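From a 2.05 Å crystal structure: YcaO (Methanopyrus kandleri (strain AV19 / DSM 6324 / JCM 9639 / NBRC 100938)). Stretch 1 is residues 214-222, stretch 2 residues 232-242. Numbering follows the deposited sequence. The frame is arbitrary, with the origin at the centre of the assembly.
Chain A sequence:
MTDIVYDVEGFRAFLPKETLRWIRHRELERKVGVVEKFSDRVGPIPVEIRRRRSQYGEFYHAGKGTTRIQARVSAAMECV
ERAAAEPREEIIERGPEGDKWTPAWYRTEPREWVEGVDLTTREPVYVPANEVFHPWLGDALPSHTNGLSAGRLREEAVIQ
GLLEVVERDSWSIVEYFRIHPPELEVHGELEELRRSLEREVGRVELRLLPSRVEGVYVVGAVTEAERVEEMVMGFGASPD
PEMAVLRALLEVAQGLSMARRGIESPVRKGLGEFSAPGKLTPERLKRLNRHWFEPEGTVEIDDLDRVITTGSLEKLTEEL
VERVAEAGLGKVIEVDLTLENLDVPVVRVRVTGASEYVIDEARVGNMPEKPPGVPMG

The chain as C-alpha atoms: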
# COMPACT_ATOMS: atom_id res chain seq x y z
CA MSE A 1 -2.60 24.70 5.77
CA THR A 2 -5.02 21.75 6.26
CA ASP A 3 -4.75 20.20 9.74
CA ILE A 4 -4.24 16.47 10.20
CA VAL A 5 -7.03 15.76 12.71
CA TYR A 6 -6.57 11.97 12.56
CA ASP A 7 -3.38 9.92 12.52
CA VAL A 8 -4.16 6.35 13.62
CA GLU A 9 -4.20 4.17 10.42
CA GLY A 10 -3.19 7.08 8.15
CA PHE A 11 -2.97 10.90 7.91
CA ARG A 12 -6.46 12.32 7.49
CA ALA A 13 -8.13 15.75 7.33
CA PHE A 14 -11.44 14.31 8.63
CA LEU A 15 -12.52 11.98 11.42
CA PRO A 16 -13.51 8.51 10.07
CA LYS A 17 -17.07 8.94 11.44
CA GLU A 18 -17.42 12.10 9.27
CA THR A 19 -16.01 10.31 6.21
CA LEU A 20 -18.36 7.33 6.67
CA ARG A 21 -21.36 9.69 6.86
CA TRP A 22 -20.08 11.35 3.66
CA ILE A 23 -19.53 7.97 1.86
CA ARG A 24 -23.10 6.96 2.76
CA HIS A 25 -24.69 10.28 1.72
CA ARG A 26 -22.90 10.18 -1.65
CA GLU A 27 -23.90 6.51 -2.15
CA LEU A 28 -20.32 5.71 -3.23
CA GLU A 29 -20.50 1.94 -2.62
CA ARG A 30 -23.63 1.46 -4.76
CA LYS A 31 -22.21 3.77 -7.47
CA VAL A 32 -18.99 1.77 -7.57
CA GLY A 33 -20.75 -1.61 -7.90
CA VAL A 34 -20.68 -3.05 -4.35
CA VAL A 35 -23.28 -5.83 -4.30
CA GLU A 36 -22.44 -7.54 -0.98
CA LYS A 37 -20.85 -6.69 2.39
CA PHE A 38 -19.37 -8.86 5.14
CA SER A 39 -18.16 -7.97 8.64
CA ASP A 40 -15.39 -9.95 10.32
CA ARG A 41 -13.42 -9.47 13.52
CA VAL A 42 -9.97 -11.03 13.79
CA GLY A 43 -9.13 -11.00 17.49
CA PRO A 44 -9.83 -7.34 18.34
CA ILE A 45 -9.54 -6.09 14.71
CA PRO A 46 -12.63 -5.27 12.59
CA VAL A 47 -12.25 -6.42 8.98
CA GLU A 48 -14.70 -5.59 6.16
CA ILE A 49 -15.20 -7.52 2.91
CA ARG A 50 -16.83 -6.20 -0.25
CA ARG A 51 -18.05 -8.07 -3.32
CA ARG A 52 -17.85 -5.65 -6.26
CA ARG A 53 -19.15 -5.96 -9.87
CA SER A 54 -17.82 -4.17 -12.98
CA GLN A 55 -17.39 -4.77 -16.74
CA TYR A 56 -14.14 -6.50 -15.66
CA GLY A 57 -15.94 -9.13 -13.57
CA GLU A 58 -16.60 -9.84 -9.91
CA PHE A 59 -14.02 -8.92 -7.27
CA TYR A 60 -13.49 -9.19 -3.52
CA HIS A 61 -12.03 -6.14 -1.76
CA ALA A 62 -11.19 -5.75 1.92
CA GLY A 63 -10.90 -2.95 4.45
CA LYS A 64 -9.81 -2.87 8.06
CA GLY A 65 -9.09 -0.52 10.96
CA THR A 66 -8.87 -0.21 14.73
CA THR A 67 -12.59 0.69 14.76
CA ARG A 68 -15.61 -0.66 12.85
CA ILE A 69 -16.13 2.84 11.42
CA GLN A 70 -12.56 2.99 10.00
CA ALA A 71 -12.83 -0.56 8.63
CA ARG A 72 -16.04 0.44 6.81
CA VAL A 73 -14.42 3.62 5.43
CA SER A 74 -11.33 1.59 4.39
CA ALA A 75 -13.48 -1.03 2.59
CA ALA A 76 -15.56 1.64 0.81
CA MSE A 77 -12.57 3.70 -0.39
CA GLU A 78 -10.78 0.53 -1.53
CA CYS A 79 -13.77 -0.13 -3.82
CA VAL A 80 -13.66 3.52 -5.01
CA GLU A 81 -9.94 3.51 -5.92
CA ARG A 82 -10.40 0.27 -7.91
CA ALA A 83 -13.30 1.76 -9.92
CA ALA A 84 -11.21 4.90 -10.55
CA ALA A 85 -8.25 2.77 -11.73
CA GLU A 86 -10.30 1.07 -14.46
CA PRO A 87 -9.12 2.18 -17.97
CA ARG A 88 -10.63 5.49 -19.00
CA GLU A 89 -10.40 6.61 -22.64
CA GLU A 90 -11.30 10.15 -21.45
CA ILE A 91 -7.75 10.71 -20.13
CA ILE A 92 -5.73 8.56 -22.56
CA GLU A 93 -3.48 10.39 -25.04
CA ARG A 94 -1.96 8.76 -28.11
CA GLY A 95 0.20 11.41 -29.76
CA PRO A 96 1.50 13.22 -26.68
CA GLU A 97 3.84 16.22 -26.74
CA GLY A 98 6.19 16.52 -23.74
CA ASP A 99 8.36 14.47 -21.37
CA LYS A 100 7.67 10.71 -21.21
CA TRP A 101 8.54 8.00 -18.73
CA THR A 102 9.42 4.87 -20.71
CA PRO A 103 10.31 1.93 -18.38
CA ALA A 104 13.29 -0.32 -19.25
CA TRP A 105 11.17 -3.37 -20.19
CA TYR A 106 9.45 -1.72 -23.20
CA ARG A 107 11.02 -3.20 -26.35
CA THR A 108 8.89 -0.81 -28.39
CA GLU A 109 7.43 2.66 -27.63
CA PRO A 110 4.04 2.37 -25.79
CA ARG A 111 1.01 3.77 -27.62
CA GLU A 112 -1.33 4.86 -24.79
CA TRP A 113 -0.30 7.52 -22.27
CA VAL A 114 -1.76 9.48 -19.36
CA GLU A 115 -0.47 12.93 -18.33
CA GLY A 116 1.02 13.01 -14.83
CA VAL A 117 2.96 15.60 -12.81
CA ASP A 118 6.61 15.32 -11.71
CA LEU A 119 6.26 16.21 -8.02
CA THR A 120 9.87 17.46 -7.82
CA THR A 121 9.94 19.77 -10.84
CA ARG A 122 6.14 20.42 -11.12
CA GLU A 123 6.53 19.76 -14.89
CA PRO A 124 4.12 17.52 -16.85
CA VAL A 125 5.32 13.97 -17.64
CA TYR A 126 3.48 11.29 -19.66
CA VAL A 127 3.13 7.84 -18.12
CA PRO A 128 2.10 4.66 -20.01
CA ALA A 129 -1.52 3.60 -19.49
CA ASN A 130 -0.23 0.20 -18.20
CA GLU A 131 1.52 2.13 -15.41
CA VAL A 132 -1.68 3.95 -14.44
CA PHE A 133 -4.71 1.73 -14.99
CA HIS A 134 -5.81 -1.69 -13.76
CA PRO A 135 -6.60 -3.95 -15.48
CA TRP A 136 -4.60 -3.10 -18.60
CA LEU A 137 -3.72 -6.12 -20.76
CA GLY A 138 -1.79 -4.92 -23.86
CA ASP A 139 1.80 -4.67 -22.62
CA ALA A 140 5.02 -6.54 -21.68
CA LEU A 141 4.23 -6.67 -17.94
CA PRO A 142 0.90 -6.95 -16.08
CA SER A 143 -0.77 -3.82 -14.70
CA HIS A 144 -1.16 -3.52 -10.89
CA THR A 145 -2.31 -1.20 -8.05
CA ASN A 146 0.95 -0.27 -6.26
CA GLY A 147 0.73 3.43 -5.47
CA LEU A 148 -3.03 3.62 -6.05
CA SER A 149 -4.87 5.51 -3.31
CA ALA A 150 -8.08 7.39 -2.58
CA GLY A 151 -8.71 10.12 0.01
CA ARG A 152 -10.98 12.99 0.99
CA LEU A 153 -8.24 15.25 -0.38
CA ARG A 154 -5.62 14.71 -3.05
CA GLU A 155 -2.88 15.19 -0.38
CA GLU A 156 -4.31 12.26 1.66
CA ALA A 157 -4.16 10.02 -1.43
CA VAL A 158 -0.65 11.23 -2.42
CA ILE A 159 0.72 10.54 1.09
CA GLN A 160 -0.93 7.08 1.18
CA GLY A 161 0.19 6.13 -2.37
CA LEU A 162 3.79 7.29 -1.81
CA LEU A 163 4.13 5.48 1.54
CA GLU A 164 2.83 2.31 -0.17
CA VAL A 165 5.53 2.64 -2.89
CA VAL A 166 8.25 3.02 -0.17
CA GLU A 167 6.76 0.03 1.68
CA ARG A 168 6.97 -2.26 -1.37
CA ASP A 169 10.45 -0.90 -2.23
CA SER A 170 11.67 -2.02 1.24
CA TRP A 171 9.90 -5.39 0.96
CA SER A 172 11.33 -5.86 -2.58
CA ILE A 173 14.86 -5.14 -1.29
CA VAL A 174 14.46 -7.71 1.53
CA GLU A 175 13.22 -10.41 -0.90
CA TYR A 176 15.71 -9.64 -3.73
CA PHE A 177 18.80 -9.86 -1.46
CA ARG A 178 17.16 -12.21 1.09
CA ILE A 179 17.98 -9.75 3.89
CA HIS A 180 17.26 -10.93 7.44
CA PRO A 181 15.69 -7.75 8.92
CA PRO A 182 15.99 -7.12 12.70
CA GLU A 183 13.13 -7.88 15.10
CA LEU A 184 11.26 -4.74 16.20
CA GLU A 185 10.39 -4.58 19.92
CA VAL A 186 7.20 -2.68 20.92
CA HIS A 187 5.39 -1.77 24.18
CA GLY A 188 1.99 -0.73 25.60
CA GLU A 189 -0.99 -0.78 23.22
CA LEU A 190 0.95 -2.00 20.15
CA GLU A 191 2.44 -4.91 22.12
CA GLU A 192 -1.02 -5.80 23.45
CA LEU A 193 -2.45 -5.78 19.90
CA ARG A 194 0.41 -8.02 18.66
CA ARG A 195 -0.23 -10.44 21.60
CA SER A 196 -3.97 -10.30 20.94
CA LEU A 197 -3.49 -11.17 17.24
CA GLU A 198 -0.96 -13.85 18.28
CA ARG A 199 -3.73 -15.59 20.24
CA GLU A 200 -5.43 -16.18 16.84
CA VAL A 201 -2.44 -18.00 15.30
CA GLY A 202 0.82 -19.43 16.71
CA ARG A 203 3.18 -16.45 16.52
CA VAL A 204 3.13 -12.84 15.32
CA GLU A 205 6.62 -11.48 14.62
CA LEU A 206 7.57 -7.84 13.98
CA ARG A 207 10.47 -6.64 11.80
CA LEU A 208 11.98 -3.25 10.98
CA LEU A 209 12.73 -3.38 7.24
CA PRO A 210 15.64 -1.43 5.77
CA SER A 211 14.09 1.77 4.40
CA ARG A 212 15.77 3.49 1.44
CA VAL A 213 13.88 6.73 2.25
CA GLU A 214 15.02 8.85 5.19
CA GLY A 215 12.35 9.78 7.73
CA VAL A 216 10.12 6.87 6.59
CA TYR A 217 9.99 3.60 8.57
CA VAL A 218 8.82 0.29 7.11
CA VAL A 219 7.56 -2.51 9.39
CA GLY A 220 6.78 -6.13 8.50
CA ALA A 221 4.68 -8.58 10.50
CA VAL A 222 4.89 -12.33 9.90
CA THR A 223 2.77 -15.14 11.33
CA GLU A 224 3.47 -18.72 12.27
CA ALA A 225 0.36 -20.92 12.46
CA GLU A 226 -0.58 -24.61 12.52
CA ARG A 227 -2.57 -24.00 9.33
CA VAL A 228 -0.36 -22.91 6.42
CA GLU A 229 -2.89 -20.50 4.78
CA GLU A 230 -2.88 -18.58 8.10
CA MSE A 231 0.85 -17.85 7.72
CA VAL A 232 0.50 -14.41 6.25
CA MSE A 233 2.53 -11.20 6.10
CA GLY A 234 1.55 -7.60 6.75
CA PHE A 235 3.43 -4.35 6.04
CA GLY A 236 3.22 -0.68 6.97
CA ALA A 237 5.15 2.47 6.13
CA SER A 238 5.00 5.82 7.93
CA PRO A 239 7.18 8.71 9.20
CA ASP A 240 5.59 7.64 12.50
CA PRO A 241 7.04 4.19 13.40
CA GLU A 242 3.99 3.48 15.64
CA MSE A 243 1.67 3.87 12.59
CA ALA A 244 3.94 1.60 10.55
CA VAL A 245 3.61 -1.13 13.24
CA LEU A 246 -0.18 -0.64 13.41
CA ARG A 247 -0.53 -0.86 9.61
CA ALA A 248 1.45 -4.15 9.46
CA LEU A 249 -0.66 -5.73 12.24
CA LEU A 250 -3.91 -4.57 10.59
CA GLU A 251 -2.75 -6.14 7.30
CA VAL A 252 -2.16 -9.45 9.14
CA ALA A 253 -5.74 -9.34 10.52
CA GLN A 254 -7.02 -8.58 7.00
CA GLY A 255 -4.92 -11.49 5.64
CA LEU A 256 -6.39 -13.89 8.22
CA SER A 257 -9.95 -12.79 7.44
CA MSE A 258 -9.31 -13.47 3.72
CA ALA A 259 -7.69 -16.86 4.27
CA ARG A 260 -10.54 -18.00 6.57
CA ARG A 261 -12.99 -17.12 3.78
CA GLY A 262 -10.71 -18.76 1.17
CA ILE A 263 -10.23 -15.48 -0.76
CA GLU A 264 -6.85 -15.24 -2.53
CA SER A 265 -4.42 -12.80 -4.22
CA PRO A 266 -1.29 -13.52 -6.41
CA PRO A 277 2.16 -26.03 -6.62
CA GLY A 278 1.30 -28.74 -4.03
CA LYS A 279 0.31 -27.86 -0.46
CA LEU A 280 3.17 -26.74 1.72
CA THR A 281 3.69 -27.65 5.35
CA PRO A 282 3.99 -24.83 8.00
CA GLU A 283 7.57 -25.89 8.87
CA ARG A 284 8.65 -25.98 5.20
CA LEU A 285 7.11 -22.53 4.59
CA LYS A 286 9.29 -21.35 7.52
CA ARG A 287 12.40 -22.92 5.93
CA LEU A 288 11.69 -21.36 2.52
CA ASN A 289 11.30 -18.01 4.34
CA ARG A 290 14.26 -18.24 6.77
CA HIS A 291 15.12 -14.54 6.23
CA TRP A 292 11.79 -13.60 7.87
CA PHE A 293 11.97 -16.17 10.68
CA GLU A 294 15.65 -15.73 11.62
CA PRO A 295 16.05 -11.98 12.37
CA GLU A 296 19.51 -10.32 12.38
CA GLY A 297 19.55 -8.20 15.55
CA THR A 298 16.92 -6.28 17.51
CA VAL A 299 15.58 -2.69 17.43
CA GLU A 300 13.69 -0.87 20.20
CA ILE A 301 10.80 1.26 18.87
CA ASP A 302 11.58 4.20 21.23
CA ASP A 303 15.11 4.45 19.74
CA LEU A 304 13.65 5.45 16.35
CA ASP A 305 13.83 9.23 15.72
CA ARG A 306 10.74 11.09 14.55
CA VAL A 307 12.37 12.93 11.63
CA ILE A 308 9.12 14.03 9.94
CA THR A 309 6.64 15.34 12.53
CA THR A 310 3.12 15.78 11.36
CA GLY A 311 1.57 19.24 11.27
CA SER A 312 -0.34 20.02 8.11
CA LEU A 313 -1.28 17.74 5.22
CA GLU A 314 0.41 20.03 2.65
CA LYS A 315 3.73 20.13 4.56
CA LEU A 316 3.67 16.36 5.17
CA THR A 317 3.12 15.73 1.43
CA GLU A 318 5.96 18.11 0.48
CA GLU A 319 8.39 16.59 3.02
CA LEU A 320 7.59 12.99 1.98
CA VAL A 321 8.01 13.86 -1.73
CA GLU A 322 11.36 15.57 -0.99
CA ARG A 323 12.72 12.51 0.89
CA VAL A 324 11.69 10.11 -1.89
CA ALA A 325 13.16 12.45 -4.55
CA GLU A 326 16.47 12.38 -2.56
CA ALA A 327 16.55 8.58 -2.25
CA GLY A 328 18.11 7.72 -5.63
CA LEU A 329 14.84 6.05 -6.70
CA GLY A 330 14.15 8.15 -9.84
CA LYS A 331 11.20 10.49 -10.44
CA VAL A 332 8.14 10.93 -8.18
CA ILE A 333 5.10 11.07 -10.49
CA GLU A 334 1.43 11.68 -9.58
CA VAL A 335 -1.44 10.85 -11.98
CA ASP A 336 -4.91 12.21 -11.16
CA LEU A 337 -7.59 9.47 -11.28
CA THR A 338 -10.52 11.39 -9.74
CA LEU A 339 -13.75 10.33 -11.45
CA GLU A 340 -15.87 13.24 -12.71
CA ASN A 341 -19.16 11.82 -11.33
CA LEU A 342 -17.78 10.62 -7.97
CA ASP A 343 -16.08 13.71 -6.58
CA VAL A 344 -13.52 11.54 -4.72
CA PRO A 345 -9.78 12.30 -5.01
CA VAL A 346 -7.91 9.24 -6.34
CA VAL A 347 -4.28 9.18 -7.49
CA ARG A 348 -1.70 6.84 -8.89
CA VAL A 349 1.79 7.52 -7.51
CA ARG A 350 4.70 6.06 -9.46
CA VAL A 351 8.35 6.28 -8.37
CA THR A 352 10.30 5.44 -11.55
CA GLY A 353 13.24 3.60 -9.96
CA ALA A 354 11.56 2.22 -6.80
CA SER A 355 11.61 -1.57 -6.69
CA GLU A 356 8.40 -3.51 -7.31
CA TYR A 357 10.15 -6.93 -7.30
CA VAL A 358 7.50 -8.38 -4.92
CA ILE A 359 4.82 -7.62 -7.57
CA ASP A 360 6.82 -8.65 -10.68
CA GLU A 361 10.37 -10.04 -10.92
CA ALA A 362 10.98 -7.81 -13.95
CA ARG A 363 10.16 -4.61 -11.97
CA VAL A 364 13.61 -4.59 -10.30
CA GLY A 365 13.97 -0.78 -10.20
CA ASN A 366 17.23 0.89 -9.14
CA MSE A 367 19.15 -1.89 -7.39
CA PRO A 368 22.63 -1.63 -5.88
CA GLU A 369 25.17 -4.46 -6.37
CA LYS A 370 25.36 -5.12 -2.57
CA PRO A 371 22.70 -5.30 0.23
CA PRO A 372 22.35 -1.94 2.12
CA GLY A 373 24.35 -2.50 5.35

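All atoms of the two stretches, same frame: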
# COMPACT_ATOMS: atom_id res chain seq x y z
N GLU A 214 14.78 8.33 3.86
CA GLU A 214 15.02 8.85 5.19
C GLU A 214 13.79 9.55 5.77
O GLU A 214 13.10 10.29 5.07
CB GLU A 214 16.23 9.77 5.25
CG GLU A 214 16.89 9.73 6.62
CD GLU A 214 17.95 10.77 6.79
OE1 GLU A 214 18.94 10.73 6.03
OE2 GLU A 214 17.79 11.62 7.69
N GLY A 215 13.54 9.29 7.05
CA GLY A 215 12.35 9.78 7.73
C GLY A 215 11.14 8.86 7.63
O GLY A 215 10.15 9.09 8.31
N VAL A 216 11.22 7.83 6.77
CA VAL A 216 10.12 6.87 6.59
C VAL A 216 10.55 5.50 7.11
O VAL A 216 11.59 4.97 6.70
CB VAL A 216 9.67 6.75 5.11
CG1 VAL A 216 8.49 5.78 4.97
CG2 VAL A 216 9.27 8.11 4.55
N TYR A 217 9.74 4.94 8.00
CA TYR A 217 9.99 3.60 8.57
C TYR A 217 9.08 2.58 7.93
O TYR A 217 7.91 2.87 7.67
CB TYR A 217 9.79 3.63 10.09
CG TYR A 217 10.76 4.55 10.78
CD1 TYR A 217 12.08 4.14 11.05
CD2 TYR A 217 10.38 5.85 11.15
CE1 TYR A 217 12.98 4.99 11.67
CE2 TYR A 217 11.28 6.71 11.76
CZ TYR A 217 12.58 6.28 12.02
OH TYR A 217 13.47 7.12 12.63
N VAL A 218 9.62 1.40 7.65
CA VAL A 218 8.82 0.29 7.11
C VAL A 218 8.88 -0.90 8.07
O VAL A 218 9.97 -1.33 8.46
CB VAL A 218 9.25 -0.11 5.67
CG1 VAL A 218 8.34 -1.19 5.11
CG2 VAL A 218 9.24 1.10 4.73
N VAL A 219 7.70 -1.40 8.45
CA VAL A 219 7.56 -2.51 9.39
C VAL A 219 6.88 -3.69 8.69
O VAL A 219 5.92 -3.51 7.95
CB VAL A 219 6.78 -2.09 10.67
CG1 VAL A 219 6.47 -3.27 11.59
CG2 VAL A 219 7.57 -1.05 11.46
N GLY A 220 7.40 -4.89 8.93
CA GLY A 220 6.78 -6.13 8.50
C GLY A 220 6.33 -6.94 9.69
O GLY A 220 6.97 -6.94 10.74
N ALA A 221 5.19 -7.61 9.53
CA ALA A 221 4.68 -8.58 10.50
C ALA A 221 4.51 -9.92 9.81
O ALA A 221 3.94 -9.98 8.72
CB ALA A 221 3.37 -8.11 11.11
N VAL A 222 5.01 -10.97 10.44
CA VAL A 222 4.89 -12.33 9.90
C VAL A 222 4.25 -13.26 10.93
O VAL A 222 4.50 -13.12 12.13
CB VAL A 222 6.23 -12.92 9.35
CG1 VAL A 222 6.65 -12.22 8.07
CG2 VAL A 222 7.35 -12.86 10.39
N VAL A 232 0.65 -15.56 7.12
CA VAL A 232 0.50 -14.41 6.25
C VAL A 232 1.53 -13.35 6.64
O VAL A 232 2.21 -13.48 7.67
CB VAL A 232 -0.95 -13.82 6.29
CG1 VAL A 232 -1.98 -14.80 5.72
CG2 VAL A 232 -1.34 -13.36 7.70
N MSE A 233 1.63 -12.32 5.82
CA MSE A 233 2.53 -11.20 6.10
C MSE A 233 1.75 -9.92 5.99
O MSE A 233 0.84 -9.81 5.18
CB MSE A 233 3.68 -11.17 5.10
CG MSE A 233 4.56 -12.42 5.14
SE MSE A 233 6.05 -12.14 3.88
CE MSE A 233 5.02 -12.45 2.24
N GLY A 234 2.11 -8.95 6.82
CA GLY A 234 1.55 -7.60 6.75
C GLY A 234 2.67 -6.57 6.76
O GLY A 234 3.72 -6.81 7.36
N PHE A 235 2.44 -5.43 6.10
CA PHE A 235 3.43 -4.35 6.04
C PHE A 235 2.81 -2.98 6.26
O PHE A 235 1.64 -2.76 5.94
CB PHE A 235 4.18 -4.35 4.70
CG PHE A 235 4.88 -5.65 4.40
CD1 PHE A 235 6.18 -5.87 4.86
CD2 PHE A 235 4.22 -6.66 3.69
CE1 PHE A 235 6.81 -7.09 4.61
CE2 PHE A 235 4.85 -7.87 3.44
CZ PHE A 235 6.15 -8.08 3.90
N GLY A 236 3.60 -2.08 6.82
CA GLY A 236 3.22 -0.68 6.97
C GLY A 236 4.40 0.24 6.79
O GLY A 236 5.54 -0.12 7.12
N ALA A 237 4.14 1.43 6.24
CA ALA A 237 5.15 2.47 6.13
C ALA A 237 4.58 3.79 6.60
O ALA A 237 3.44 4.15 6.23
CB ALA A 237 5.67 2.58 4.70
N SER A 238 5.36 4.50 7.41
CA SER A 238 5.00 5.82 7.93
C SER A 238 6.23 6.56 8.46
O SER A 238 7.18 5.91 8.92
CB SER A 238 3.99 5.69 9.06
OG SER A 238 3.61 6.96 9.54
N PRO A 239 6.22 7.91 8.41
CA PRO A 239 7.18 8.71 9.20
C PRO A 239 7.03 8.47 10.71
O PRO A 239 7.97 8.68 11.47
CB PRO A 239 6.81 10.16 8.85
CG PRO A 239 5.43 10.09 8.29
CD PRO A 239 5.41 8.78 7.54
N ASP A 240 5.84 8.03 11.13
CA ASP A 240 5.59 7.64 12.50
C ASP A 240 5.74 6.12 12.61
O ASP A 240 4.90 5.38 12.11
CB ASP A 240 4.18 8.12 12.91
CG ASP A 240 3.80 7.70 14.33
OD1 ASP A 240 4.56 6.98 15.02
OD2 ASP A 240 2.70 8.11 14.76
N PRO A 241 6.81 5.65 13.30
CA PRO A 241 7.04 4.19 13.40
C PRO A 241 5.89 3.42 14.07
O PRO A 241 5.66 2.25 13.74
CB PRO A 241 8.33 4.09 14.22
CG PRO A 241 8.43 5.38 14.97
CD PRO A 241 7.82 6.42 14.06
N GLU A 242 5.17 4.07 14.99
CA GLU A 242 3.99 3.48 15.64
C GLU A 242 2.86 3.18 14.64
O GLU A 242 2.20 2.16 14.77
CB GLU A 242 3.46 4.39 16.75
CG GLU A 242 4.27 4.39 18.03
CD GLU A 242 3.75 5.40 19.04
OE1 GLU A 242 2.70 5.15 19.67
OE2 GLU A 242 4.37 6.47 19.19
O HOH W 1 10.21 10.30 10.63

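How do the two stretches lie against each other? They are neighbouring strands of one sheet, running antiparallel with an angle of 165° between their N-to-C directions and axes that approach to 4.6 Å. Pairing is regular, with Tyr217 opposite Ser238, Val219 opposite Gly236 and Ala221 opposite Gly234 as hydrogen-bonded pairs. Each forms a ring of two bonds. Tyr217 N donates to Ser238 O at 2.9 Å and Ser238 N returns a bond to Tyr217 O at 3.0 Å; Val219 N reaches Gly236 O at 2.8 Å while Gly236 N reaches Val219 O at 3.0 Å; Ala221 N to Gly234 O is 2.7 Å and Gly234 N to Ala221 O is 2.8 Å. All six N-H...O angles lie between 160° and 169°, so the amides point almost straight at their acceptors.

What happens between these rings? Val218 with Ala237, Gly220 with Phe235 and Val222 with Met233 are the non-hydrogen-bonded pairs, and their CA atoms draw in to 4.4-4.6 Å. Here the carbonyls that accept amide protons also meet CA-H groups: Tyr217 O lies 3.2 Å from Ala237 CA, and Val219 O lies 3.2 Å from Phe235 CA. The pattern runs past the last bridge, where Gly215 O is 3.1 Å from Pro239 CA. At that end a water donates to both Gly215 O, at 2.6 Å, and Pro239 O, at 2.9 Å, linking the two backbones where direct amide bonding has stopped.

Which side chains meet on the face that carries Val218, Val222, Met233, Phe235 and Ala237? Val218 CG2 packs 3.9 Å from Ala237 CB, and Val222 CG1 lies 3.6 Å from the CG of Met233, a selenomethionine whose end then leads away from the partner strand. Between these pairs, Phe235 (chi1 m) lays its ring beside Gly220, with Phe235 CD1 3.7 Å from Gly220 CA. The absence of a side chain matters here: an ideal CB on Gly220 would sit only 3.2 Å from Phe235 CE1, a tight fit.

What occupies the other face? Tyr217, Val219, Ala221 and Ser238 point there, while Gly234 and Gly236 bring no side chains to it. Tyr217 has the largest area covered by the opposite stretch. Its ring reaches the turn and the start of the helix that follow the partner strand: Tyr217 CD2 is 3.7 Å from Pro239 O, which lies at the ring edge, and 3.9 Å from Pro241 CD. Its hydroxyl is hydrogen-bonded elsewhere in the structure.

How is that turn held in place? Ser238 OG accepts a bond from Asp240 N at 2.9 Å, tying the strand's last residue to the N-cap. Asp240 OD1 in turn accepts from Glu242 N at 3.0 Å, a capping bond that satisfies an amide at the start of the helix. Pro241, the first residue of the helix, lies beside the Tyr217 ring.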